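Local coordinates for BF1531-like N-terminal domain-containing protein (Bacteroides fragilis, PDB 3SLR) that is of uncertain function but binds magnesium through its phosphatase-like domain and may act as a hydrolase on ester bonds, at residues L27-T31 and I82-K88; I124-Y128 and L154-M159; D212-I217 and L370-A376; K220-C224 and L324-D329. All coordinates share one frame; numbering follows the deposited sequence.

Contact 1: residues L27-T31 and I82-K88; sequences LLGDT and IFHSTHK
The imidazole of His84 meets Asp30 at its edge: CD2 of His84 lies 3.5 Å from Asp30 OD2, near the ring plane, with ring and carboxylate planes turned 45° apart. Over one imidazole face, toward the rim, sits CG2 of Ile82; ND1 is hydrogen-bonded to Tyr125 OH and NE2 to Glu62 OE2. The Phe83 ring carries a water over the centre of one face and is approached obliquely by Thr31 OG1. That same water donates to Asp30 OD1 and to Phe83 O, joining both segments. Strands 22-29 and 79-83 run parallel here, neighbours in the five-stranded sheet of the FkbH N-terminal domain, and Phe83 N donates to Leu28 O (2.8 Å, 170° at the hydrogen) before Asp30 N returns a bond to Phe83 O. Belonging to the SGNH hydrolase clan, this domain has Gly29-Asp30-Thr31 at the strand end, reminiscent of the Gly-Asp-Ser of such enzymes. Past the strands, Asp30 CG stands between backbone N and carbonyl carbon (chi1 59°), aiming the carboxylate at the start of helix 86-94. Its OD1 accepts from Ser85 OG at 2.9 Å and from Ser85 N at 3.0 Å, the donors arriving from opposite faces of the carboxylate plane. Ser85 is also the N-cap, its OG accepting from Lys88 N at 3.1 Å. The Lys88 methylenes slide antiparallel past Asp30, and NZ goes on to a salt bridge with Glu195.

Contact 2: residues I124-Y128 and L154-M159; sequences IYYNY and LNYELM
Tyr128 lies across the side of helix 147-164 with three helix side chains set differently against it. Leu154 comes over one face of the ring: its CD2 is 3.8 Å from the centroid of the Tyr128 ring, 27° off the normal, which makes a CH-pi contact. Leu158 crosses at about a right angle and meets the rim instead, its CD1 in the ring plane and 3.6 Å from Tyr128 CE1; the same methyl touches Tyr125 CE1, from a position oblique to that ring, the two side chains crossing at about a right angle. Asn155 reaches past the ring to the backbone. With its CG anti to the carbonyl carbon (chi1 -83°), the amide faces Tyr128 so that OD1 accepts from Tyr128 N at 3.1 Å while ND2 donates to Tyr128 O at 2.8 Å. Both acceptors are met in their carbonyl planes, on a lone pair, and this pair of bonds fixes the amide's rotation. A water joins Asn127 ND2 to Asn155 O, while Asn127 OD1 is taken by Ala174 N. The hydroxyls of Tyr125 and Tyr128 lie 2.6 Å apart, OH to OH, in a hydrogen bond. Strand 122-126, this helix and strand 168-171 form a beta-alpha-beta crossover of a flavodoxin-like alpha/beta sheet, as in the SGNH hydrolase clan.

Contact 3: residues D212-I217 and L370-A376; sequences DIIAAI and LNLFETA
Ala216 and Ala376 meet through their methyl groups in the close-packed half of this contact, CB of Ala216 lying 4.0 Å from CB of Ala376. The Ala376 methyl also fits beside Ile217, 3.9 Å from Ile217 CG1, and the Ala216 methyl rests on the backbone of Thr375. Next to them the aliphatic part of Glu374 lies against the helix: CG of Glu374 is 3.5 Å from Asp212 O, and its CD touches Ile213 CG1. A bend at the second torsion of Glu374 (chi2 63°) turns the carboxylate back toward Asn371, with which Glu374 bounds a type I turn.

The other half is polar and watery. Asn371 ND2 donates to Asp212 OD2 at 2.9 Å in an almost straight bond, 177° at the hydrogen, and to Glu374 OE1 at 3.0 Å. Both acceptors lie in the amide plane, yet each carboxylate oxygen is met on its anti side, Asp212 OD2 from 34° out of its own plane. A water 2.8 Å from Asp212 OD1 lies between that carboxylate and Leu370 O, and Arg47 forms a salt bridge with the same OD1.

Helix 203-217 packs its other sides on strands 79-83 and 122-126, whereas Phe373 and Thr375 of the tail lie against Ile273 and Arg271, so the contact joins the two domains. Chemically, one amide group spends both its N-H bonds on two carboxylates whose nearest oxygens, Asp212 OD2 and Glu374 OE1, stand 5.0 Å apart; the asparagine and Arg47 probably ease the repulsion between these like charges.

Contact 4: residues K220-C224 and L324-D329; sequences KFKKC and LNIGFD
Ile326 presses its CD1 methyl on Cys224, 3.4 Å from Cys224 CB, closer than usual for two carbons. Its CG1 takes the position between backbone N and carbonyl carbon (chi1 56°) and continues outward in an extended arm, which carries the methyl across to the cysteine. The sulfur turns to a different partner: Cys224 SG lies anti to its own amide nitrogen (chi1 171°) and meets Leu324 CD1 at 3.9 Å. Met331 touches both Ile326 and Cys224, closing this small apolar patch from strand 331-334.

The two segments are the lead-ins to neighbouring parallel strands, 224-227 and 331-334, of the four-stranded sheet in the phosphatase domain. As in haloacid dehalogenase (HAD) type phosphatases, the magnesium ligands follow the far ends of these strands, Asp228 and Asp230 after the first and Asp336 after the second, so the contact lies at the N-terminal ends of these strands, away from the metal.

Toward the surface, lysines take over. Lys220 meets Asp329 at about a right angle and forms a salt bridge, with NZ of Lys220 2.9 Å from Asp329 OD2, on the syn side and 24° out of the carboxylate plane. Lys222, bent at its second torsion, sends NZ to Asp329 O at 3.0 Å in a weak bond; the same nitrogen is also hydrogen-bonded to Thr352 OG1 and Met331 O, which together hold the ammonium in place. Lys223 curls back within its own segment, its NZ donating to Phe221 O at 3.1 Å while lying 3.6 Å above the plane of the Phe221 ring, offset toward the rim.

From the N terminus, contact 1 closes a loop of about fifty residues and contact 2 then closes a shorter one; the two stand in series within the five-stranded domain, where strands 79-83 and 122-126 are neighbours and His84 ND1 reaches Tyr125 OH at 2.7 Å. Contact 3 spans the longest separation, bringing the tail after helix 363-368 back to helix 203-217. Within that span falls contact 4, which joins strand lead-ins of the four-stranded phosphatase domain. Ile124 packs on Ile213 and Ile214, linking contacts 2 and 3, while a probable hydrogen bond from Lys220 N to Ala215 O (2.8 Å) links contacts 3 and 4. Contact 3 thus bridges the domains, with contacts 1 and 4 about 34 Å apart, centre to centre.

Contact 1: residues L27-T31 and I82-K88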
# COMPACT_ATOMS: atom_id res chain seq x y z
N LEU A 27 11.42 13.50 -8.86
CA LEU A 27 11.88 12.75 -7.69
C LEU A 27 13.11 13.44 -7.12
O LEU A 27 14.09 13.68 -7.83
CB LEU A 27 12.22 11.32 -8.10
CG LEU A 27 12.90 10.45 -7.04
CD1 LEU A 27 11.97 10.20 -5.85
CD2 LEU A 27 13.35 9.14 -7.67
N LEU A 28 13.05 13.78 -5.84
CA LEU A 28 14.16 14.45 -5.16
C LEU A 28 14.42 13.76 -3.83
O LEU A 28 13.50 13.60 -3.02
CB LEU A 28 13.82 15.93 -4.92
CG LEU A 28 13.31 16.75 -6.11
CD1 LEU A 28 11.80 16.61 -6.24
CD2 LEU A 28 13.67 18.21 -5.95
N GLY A 29 15.67 13.37 -3.58
CA GLY A 29 15.99 12.64 -2.37
C GLY A 29 17.33 13.03 -1.78
O GLY A 29 18.13 13.68 -2.45
N ASP A 30 17.57 12.63 -0.53
CA ASP A 30 18.86 12.90 0.11
C ASP A 30 19.76 11.66 0.18
O ASP A 30 20.81 11.67 0.83
CB ASP A 30 18.70 13.58 1.48
CG ASP A 30 17.90 12.75 2.49
OD1 ASP A 30 17.79 11.51 2.36
OD2 ASP A 30 17.38 13.35 3.46
N THR A 31 19.35 10.61 -0.51
CA THR A 31 20.23 9.46 -0.77
C THR A 31 20.26 9.25 -2.28
O THR A 31 19.60 9.98 -3.01
CB THR A 31 19.79 8.19 -0.02
OG1 THR A 31 18.45 7.81 -0.40
CG2 THR A 31 19.86 8.41 1.49
N ILE A 82 9.18 13.29 -2.80
CA ILE A 82 10.32 13.66 -1.95
C ILE A 82 10.71 12.47 -1.09
O ILE A 82 9.86 11.87 -0.41
CB ILE A 82 9.96 14.83 -0.99
CG1 ILE A 82 9.35 16.02 -1.76
CG2 ILE A 82 11.18 15.24 -0.15
CD1 ILE A 82 10.32 16.74 -2.67
N PHE A 83 11.99 12.12 -1.12
CA PHE A 83 12.51 11.05 -0.28
C PHE A 83 13.57 11.60 0.68
O PHE A 83 14.75 11.64 0.34
CB PHE A 83 13.10 9.94 -1.15
CG PHE A 83 13.51 8.71 -0.39
CD1 PHE A 83 13.11 8.53 0.94
CD2 PHE A 83 14.28 7.73 -1.00
CE1 PHE A 83 13.48 7.39 1.64
CE2 PHE A 83 14.64 6.58 -0.33
CZ PHE A 83 14.25 6.41 1.01
N HIS A 84 13.12 12.07 1.84
CA HIS A 84 13.99 12.38 2.97
C HIS A 84 14.14 11.10 3.79
O HIS A 84 13.15 10.57 4.30
CB HIS A 84 13.34 13.43 3.86
CG HIS A 84 13.57 14.84 3.44
ND1 HIS A 84 12.59 15.81 3.52
CD2 HIS A 84 14.68 15.47 2.98
CE1 HIS A 84 13.07 16.96 3.11
NE2 HIS A 84 14.34 16.79 2.78
N SER A 85 15.36 10.61 3.95
CA SER A 85 15.57 9.34 4.65
C SER A 85 15.74 9.54 6.15
O SER A 85 16.29 10.54 6.60
CB SER A 85 16.79 8.61 4.09
OG SER A 85 17.98 9.35 4.36
N THR A 86 15.29 8.56 6.92
CA THR A 86 15.57 8.58 8.35
C THR A 86 17.07 8.60 8.59
O THR A 86 17.56 9.28 9.49
CB THR A 86 14.97 7.37 9.06
OG1 THR A 86 13.57 7.32 8.79
CG2 THR A 86 15.21 7.44 10.57
N HIS A 87 17.80 7.84 7.78
CA HIS A 87 19.24 7.72 7.94
C HIS A 87 19.97 9.06 7.90
O HIS A 87 20.87 9.31 8.71
CB HIS A 87 19.80 6.77 6.87
CG HIS A 87 21.15 6.22 7.20
ND1 HIS A 87 21.33 4.97 7.76
CD2 HIS A 87 22.39 6.78 7.12
CE1 HIS A 87 22.62 4.77 7.98
NE2 HIS A 87 23.28 5.84 7.59
N LYS A 88 19.60 9.90 6.96
CA LYS A 88 20.26 11.20 6.80
C LYS A 88 19.79 12.19 7.87
O LYS A 88 20.58 13.04 8.32
CB LYS A 88 20.04 11.76 5.38
CG LYS A 88 20.72 10.92 4.29
CD LYS A 88 22.26 10.97 4.42
CE LYS A 88 22.92 9.99 3.44
NZ LYS A 88 24.42 10.12 3.45
O HOH W 1 16.14 13.22 5.86
O HOH W 2 16.75 9.48 0.74

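Contact 2: residues I124-Y128 and L154-M159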
# COMPACT_ATOMS: atom_id res chain seq x y z
N ILE A 124 4.07 13.63 -3.12
CA ILE A 124 4.09 12.35 -2.42
C ILE A 124 5.35 12.30 -1.56
O ILE A 124 6.47 12.47 -2.07
CB ILE A 124 4.06 11.17 -3.40
CG1 ILE A 124 2.79 11.22 -4.25
CG2 ILE A 124 4.12 9.86 -2.63
CD1 ILE A 124 2.80 10.26 -5.42
N TYR A 125 5.17 12.09 -0.27
CA TYR A 125 6.24 12.28 0.69
C TYR A 125 6.40 11.02 1.53
O TYR A 125 5.45 10.61 2.22
CB TYR A 125 5.93 13.49 1.59
CG TYR A 125 7.09 13.95 2.45
CD1 TYR A 125 7.34 13.35 3.68
CD2 TYR A 125 7.92 14.98 2.05
CE1 TYR A 125 8.40 13.76 4.47
CE2 TYR A 125 8.99 15.40 2.83
CZ TYR A 125 9.22 14.78 4.04
OH TYR A 125 10.27 15.19 4.83
N TYR A 126 7.56 10.37 1.46
CA TYR A 126 7.82 9.19 2.29
C TYR A 126 8.00 9.59 3.74
O TYR A 126 8.82 10.45 4.03
CB TYR A 126 9.08 8.43 1.82
CG TYR A 126 9.00 7.95 0.39
CD1 TYR A 126 9.77 8.53 -0.60
CD2 TYR A 126 8.13 6.91 0.03
CE1 TYR A 126 9.70 8.09 -1.92
CE2 TYR A 126 8.04 6.48 -1.29
CZ TYR A 126 8.83 7.06 -2.26
OH TYR A 126 8.75 6.64 -3.57
N ASN A 127 7.23 8.99 4.65
CA ASN A 127 7.46 9.23 6.06
C ASN A 127 8.64 8.40 6.56
O ASN A 127 9.36 7.79 5.75
CB ASN A 127 6.19 9.04 6.91
CG ASN A 127 5.66 7.61 6.89
OD1 ASN A 127 6.24 6.73 6.23
ND2 ASN A 127 4.56 7.38 7.61
N TYR A 128 8.84 8.38 7.87
CA TYR A 128 10.14 7.98 8.43
C TYR A 128 10.10 6.71 9.29
O TYR A 128 9.60 6.73 10.42
CB TYR A 128 10.69 9.13 9.30
CG TYR A 128 10.95 10.43 8.56
CD1 TYR A 128 9.95 11.39 8.43
CD2 TYR A 128 12.20 10.70 8.01
CE1 TYR A 128 10.19 12.59 7.74
CE2 TYR A 128 12.46 11.89 7.36
CZ TYR A 128 11.46 12.83 7.23
OH TYR A 128 11.73 14.00 6.56
N LEU A 154 7.62 13.96 14.63
CA LEU A 154 7.62 14.26 13.20
C LEU A 154 6.58 13.43 12.43
O LEU A 154 5.82 13.98 11.64
CB LEU A 154 9.02 14.05 12.62
CG LEU A 154 9.25 14.24 11.11
CD1 LEU A 154 8.83 15.63 10.66
CD2 LEU A 154 10.72 14.00 10.79
N ASN A 155 6.55 12.12 12.64
CA ASN A 155 5.63 11.28 11.87
C ASN A 155 4.18 11.59 12.19
O ASN A 155 3.31 11.54 11.31
CB ASN A 155 5.92 9.79 12.09
CG ASN A 155 7.04 9.29 11.22
OD1 ASN A 155 7.13 9.66 10.05
ND2 ASN A 155 7.93 8.47 11.79
N TYR A 156 3.92 11.91 13.45
CA TYR A 156 2.57 12.29 13.87
C TYR A 156 2.13 13.59 13.19
O TYR A 156 1.06 13.65 12.58
CB TYR A 156 2.48 12.42 15.39
CG TYR A 156 1.17 13.00 15.89
CD1 TYR A 156 -0.04 12.33 15.69
CD2 TYR A 156 1.13 14.22 16.55
CE1 TYR A 156 -1.24 12.86 16.13
CE2 TYR A 156 -0.05 14.77 17.00
CZ TYR A 156 -1.24 14.08 16.78
OH TYR A 156 -2.40 14.64 17.24
N GLU A 157 2.97 14.61 13.27
CA GLU A 157 2.62 15.90 12.67
C GLU A 157 2.55 15.85 11.14
O GLU A 157 1.78 16.58 10.53
CB GLU A 157 3.59 17.00 13.12
CG GLU A 157 3.52 17.30 14.62
CD GLU A 157 2.14 17.76 15.08
OE1 GLU A 157 1.27 18.08 14.24
OE2 GLU A 157 1.93 17.81 16.31
N LEU A 158 3.36 14.98 10.52
CA LEU A 158 3.26 14.78 9.08
C LEU A 158 1.87 14.32 8.70
O LEU A 158 1.33 14.73 7.68
CB LEU A 158 4.28 13.76 8.59
CG LEU A 158 5.70 14.24 8.31
CD1 LEU A 158 6.58 13.03 8.01
CD2 LEU A 158 5.69 15.23 7.14
N MSE A 159 1.28 13.46 9.52
CA MSE A 159 -0.07 13.02 9.21
C MSE A 159 -1.07 14.17 9.30
O MSE A 159 -2.00 14.28 8.48
CB MSE A 159 -0.47 11.85 10.10
CG MSE A 159 0.42 10.65 9.87
SE MSE A 159 -0.31 9.02 10.69
CE MSE A 159 1.21 7.82 10.31
O HOH W 3 3.94 9.83 9.24

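Contact 3: residues D212-I217 and L370-A376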
# COMPACT_ATOMS: atom_id res chain seq x y z
N ASP A 212 0.84 3.10 -6.54
CA ASP A 212 -0.52 2.88 -6.05
C ASP A 212 -1.17 4.23 -5.78
O ASP A 212 -2.36 4.43 -6.03
CB ASP A 212 -0.56 2.08 -4.72
CG ASP A 212 -0.14 0.62 -4.88
OD1 ASP A 212 -0.21 0.06 -5.99
OD2 ASP A 212 0.25 0.02 -3.84
N ILE A 213 -0.39 5.16 -5.23
CA ILE A 213 -0.92 6.47 -4.86
C ILE A 213 -1.23 7.29 -6.12
O ILE A 213 -2.32 7.84 -6.26
CB ILE A 213 0.05 7.26 -3.95
CG1 ILE A 213 0.15 6.57 -2.58
CG2 ILE A 213 -0.42 8.70 -3.79
CD1 ILE A 213 1.34 7.06 -1.71
N ILE A 214 -0.27 7.36 -7.03
CA ILE A 214 -0.48 8.06 -8.29
C ILE A 214 -1.71 7.53 -9.02
O ILE A 214 -2.56 8.31 -9.44
CB ILE A 214 0.78 7.98 -9.16
CG1 ILE A 214 1.90 8.76 -8.49
CG2 ILE A 214 0.48 8.50 -10.57
CD1 ILE A 214 3.18 8.83 -9.29
N ALA A 215 -1.81 6.21 -9.15
CA ALA A 215 -2.97 5.61 -9.82
C ALA A 215 -4.29 6.01 -9.15
O ALA A 215 -5.25 6.35 -9.84
CB ALA A 215 -2.83 4.09 -9.89
N ALA A 216 -4.34 5.95 -7.82
CA ALA A 216 -5.55 6.30 -7.09
C ALA A 216 -5.95 7.74 -7.36
O ALA A 216 -7.12 8.03 -7.61
CB ALA A 216 -5.37 6.07 -5.58
N ILE A 217 -4.98 8.65 -7.31
CA ILE A 217 -5.24 10.05 -7.62
C ILE A 217 -5.77 10.23 -9.06
O ILE A 217 -6.66 11.04 -9.31
CB ILE A 217 -4.00 10.93 -7.36
CG1 ILE A 217 -3.69 10.96 -5.86
CG2 ILE A 217 -4.23 12.34 -7.85
CD1 ILE A 217 -2.30 11.45 -5.51
N LEU A 370 0.28 -6.54 -0.65
CA LEU A 370 -0.26 -6.14 -1.95
C LEU A 370 -0.87 -4.73 -1.98
O LEU A 370 -1.08 -4.17 -3.07
CB LEU A 370 -1.31 -7.17 -2.39
CG LEU A 370 -0.85 -8.63 -2.44
CD1 LEU A 370 -2.01 -9.54 -2.88
CD2 LEU A 370 0.34 -8.81 -3.34
N ASN A 371 -1.17 -4.17 -0.82
CA ASN A 371 -1.81 -2.85 -0.72
C ASN A 371 -2.96 -2.70 -1.72
O ASN A 371 -2.93 -1.83 -2.58
CB ASN A 371 -0.78 -1.75 -0.94
CG ASN A 371 -1.29 -0.38 -0.52
OD1 ASN A 371 -1.86 -0.22 0.55
ND2 ASN A 371 -1.09 0.62 -1.38
N LEU A 372 -3.97 -3.54 -1.59
CA LEU A 372 -5.00 -3.64 -2.63
C LEU A 372 -5.93 -2.44 -2.70
O LEU A 372 -6.52 -2.16 -3.75
CB LEU A 372 -5.84 -4.90 -2.38
CG LEU A 372 -5.11 -6.24 -2.54
CD1 LEU A 372 -5.86 -7.36 -1.82
CD2 LEU A 372 -4.91 -6.58 -3.99
N PHE A 373 -6.08 -1.74 -1.58
CA PHE A 373 -7.13 -0.74 -1.46
C PHE A 373 -6.66 0.69 -1.21
O PHE A 373 -7.33 1.46 -0.52
CB PHE A 373 -8.17 -1.19 -0.43
CG PHE A 373 -8.95 -2.40 -0.86
CD1 PHE A 373 -9.99 -2.29 -1.77
CD2 PHE A 373 -8.60 -3.66 -0.41
CE1 PHE A 373 -10.69 -3.40 -2.20
CE2 PHE A 373 -9.31 -4.79 -0.82
CZ PHE A 373 -10.35 -4.66 -1.71
N GLU A 374 -5.52 1.05 -1.80
CA GLU A 374 -5.10 2.44 -1.85
C GLU A 374 -6.25 3.26 -2.37
O GLU A 374 -6.99 2.82 -3.25
CB GLU A 374 -3.92 2.62 -2.80
CG GLU A 374 -3.27 3.99 -2.69
CD GLU A 374 -2.66 4.23 -1.31
OE1 GLU A 374 -1.78 3.45 -0.89
OE2 GLU A 374 -3.08 5.18 -0.62
N THR A 375 -6.41 4.47 -1.84
CA THR A 375 -7.47 5.33 -2.33
C THR A 375 -7.01 6.79 -2.31
O THR A 375 -5.93 7.10 -1.81
CB THR A 375 -8.77 5.13 -1.53
OG1 THR A 375 -9.85 5.82 -2.18
CG2 THR A 375 -8.62 5.63 -0.10
N ALA A 376 -7.82 7.68 -2.88
CA ALA A 376 -7.48 9.10 -2.87
C ALA A 376 -8.64 10.01 -2.45
O ALA A 376 -8.59 11.22 -2.64
CB ALA A 376 -6.91 9.52 -4.22
O HOH W 4 1.50 -2.06 -3.94
O HOH W 5 -1.45 -2.29 -5.11

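Contact 4: residues K220-C224 and L324-D329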
# COMPACT_ATOMS: atom_id res chain seq x y z
N LYS A 220 -7.82 5.48 -10.62
CA LYS A 220 -7.77 4.04 -10.72
C LYS A 220 -7.50 3.45 -9.34
O LYS A 220 -6.40 3.57 -8.80
CB LYS A 220 -6.69 3.58 -11.71
CG LYS A 220 -7.13 3.66 -13.18
CD LYS A 220 -8.37 2.80 -13.44
CE LYS A 220 -8.87 2.93 -14.88
NZ LYS A 220 -10.21 2.28 -15.07
N PHE A 221 -8.54 2.84 -8.77
CA PHE A 221 -8.46 2.26 -7.43
C PHE A 221 -9.55 1.20 -7.30
O PHE A 221 -10.56 1.22 -8.02
CB PHE A 221 -8.61 3.34 -6.36
CG PHE A 221 -9.86 4.17 -6.50
CD1 PHE A 221 -9.86 5.31 -7.30
CD2 PHE A 221 -11.02 3.81 -5.84
CE1 PHE A 221 -11.01 6.08 -7.43
CE2 PHE A 221 -12.18 4.58 -5.97
CZ PHE A 221 -12.17 5.71 -6.76
N LYS A 222 -9.34 0.25 -6.38
CA LYS A 222 -10.29 -0.84 -6.20
C LYS A 222 -11.53 -0.40 -5.44
O LYS A 222 -11.45 0.40 -4.51
CB LYS A 222 -9.64 -2.03 -5.50
CG LYS A 222 -8.47 -2.63 -6.27
CD LYS A 222 -8.88 -2.99 -7.71
CE LYS A 222 -7.88 -3.94 -8.37
NZ LYS A 222 -8.44 -4.63 -9.60
N LYS A 223 -12.68 -0.94 -5.84
CA LYS A 223 -13.96 -0.51 -5.29
C LYS A 223 -14.76 -1.68 -4.72
O LYS A 223 -15.77 -1.47 -4.06
CB LYS A 223 -14.79 0.17 -6.38
CG LYS A 223 -14.25 1.53 -6.81
CD LYS A 223 -15.09 2.10 -7.94
CE LYS A 223 -14.28 2.18 -9.21
NZ LYS A 223 -12.98 2.86 -9.00
N CYS A 224 -14.30 -2.89 -4.99
CA CYS A 224 -15.09 -4.08 -4.68
C CYS A 224 -14.22 -5.29 -4.38
O CYS A 224 -13.23 -5.54 -5.07
CB CYS A 224 -16.03 -4.40 -5.86
SG CYS A 224 -16.90 -5.98 -5.77
N LEU A 324 -23.40 -4.29 -10.32
CA LEU A 324 -22.77 -3.16 -9.65
C LEU A 324 -22.43 -2.00 -10.59
O LEU A 324 -22.32 -0.86 -10.15
CB LEU A 324 -21.50 -3.62 -8.93
CG LEU A 324 -21.77 -4.64 -7.81
CD1 LEU A 324 -20.45 -5.12 -7.22
CD2 LEU A 324 -22.65 -4.02 -6.76
N ASN A 325 -22.27 -2.30 -11.87
CA ASN A 325 -21.85 -1.30 -12.85
C ASN A 325 -20.55 -0.60 -12.43
O ASN A 325 -20.48 0.63 -12.40
CB ASN A 325 -22.96 -0.26 -13.09
CG ASN A 325 -22.70 0.60 -14.31
OD1 ASN A 325 -22.08 0.16 -15.28
ND2 ASN A 325 -23.16 1.84 -14.27
N ILE A 326 -19.55 -1.39 -12.07
CA ILE A 326 -18.19 -0.88 -11.87
C ILE A 326 -17.27 -1.72 -12.73
O ILE A 326 -17.66 -2.79 -13.20
CB ILE A 326 -17.74 -0.98 -10.41
CG1 ILE A 326 -17.86 -2.42 -9.94
CG2 ILE A 326 -18.56 -0.04 -9.53
CD1 ILE A 326 -17.27 -2.66 -8.55
N GLY A 327 -16.06 -1.24 -12.96
CA GLY A 327 -15.16 -1.93 -13.86
C GLY A 327 -14.60 -3.20 -13.28
O GLY A 327 -14.37 -3.29 -12.07
N PHE A 328 -14.37 -4.19 -14.13
CA PHE A 328 -13.70 -5.41 -13.71
C PHE A 328 -12.36 -5.05 -13.08
O PHE A 328 -11.94 -5.68 -12.11
CB PHE A 328 -13.50 -6.39 -14.87
CG PHE A 328 -14.78 -7.05 -15.33
CD1 PHE A 328 -15.41 -8.00 -14.53
CD2 PHE A 328 -15.34 -6.73 -16.55
CE1 PHE A 328 -16.59 -8.61 -14.95
CE2 PHE A 328 -16.52 -7.32 -16.97
CZ PHE A 328 -17.15 -8.27 -16.18
N ASP A 329 -11.71 -4.02 -13.62
CA ASP A 329 -10.42 -3.59 -13.10
C ASP A 329 -10.51 -2.84 -11.77
O ASP A 329 -9.50 -2.39 -11.24
CB ASP A 329 -9.63 -2.79 -14.16
CG ASP A 329 -10.39 -1.58 -14.68
OD1 ASP A 329 -11.64 -1.58 -14.68
OD2 ASP A 329 -9.72 -0.61 -15.10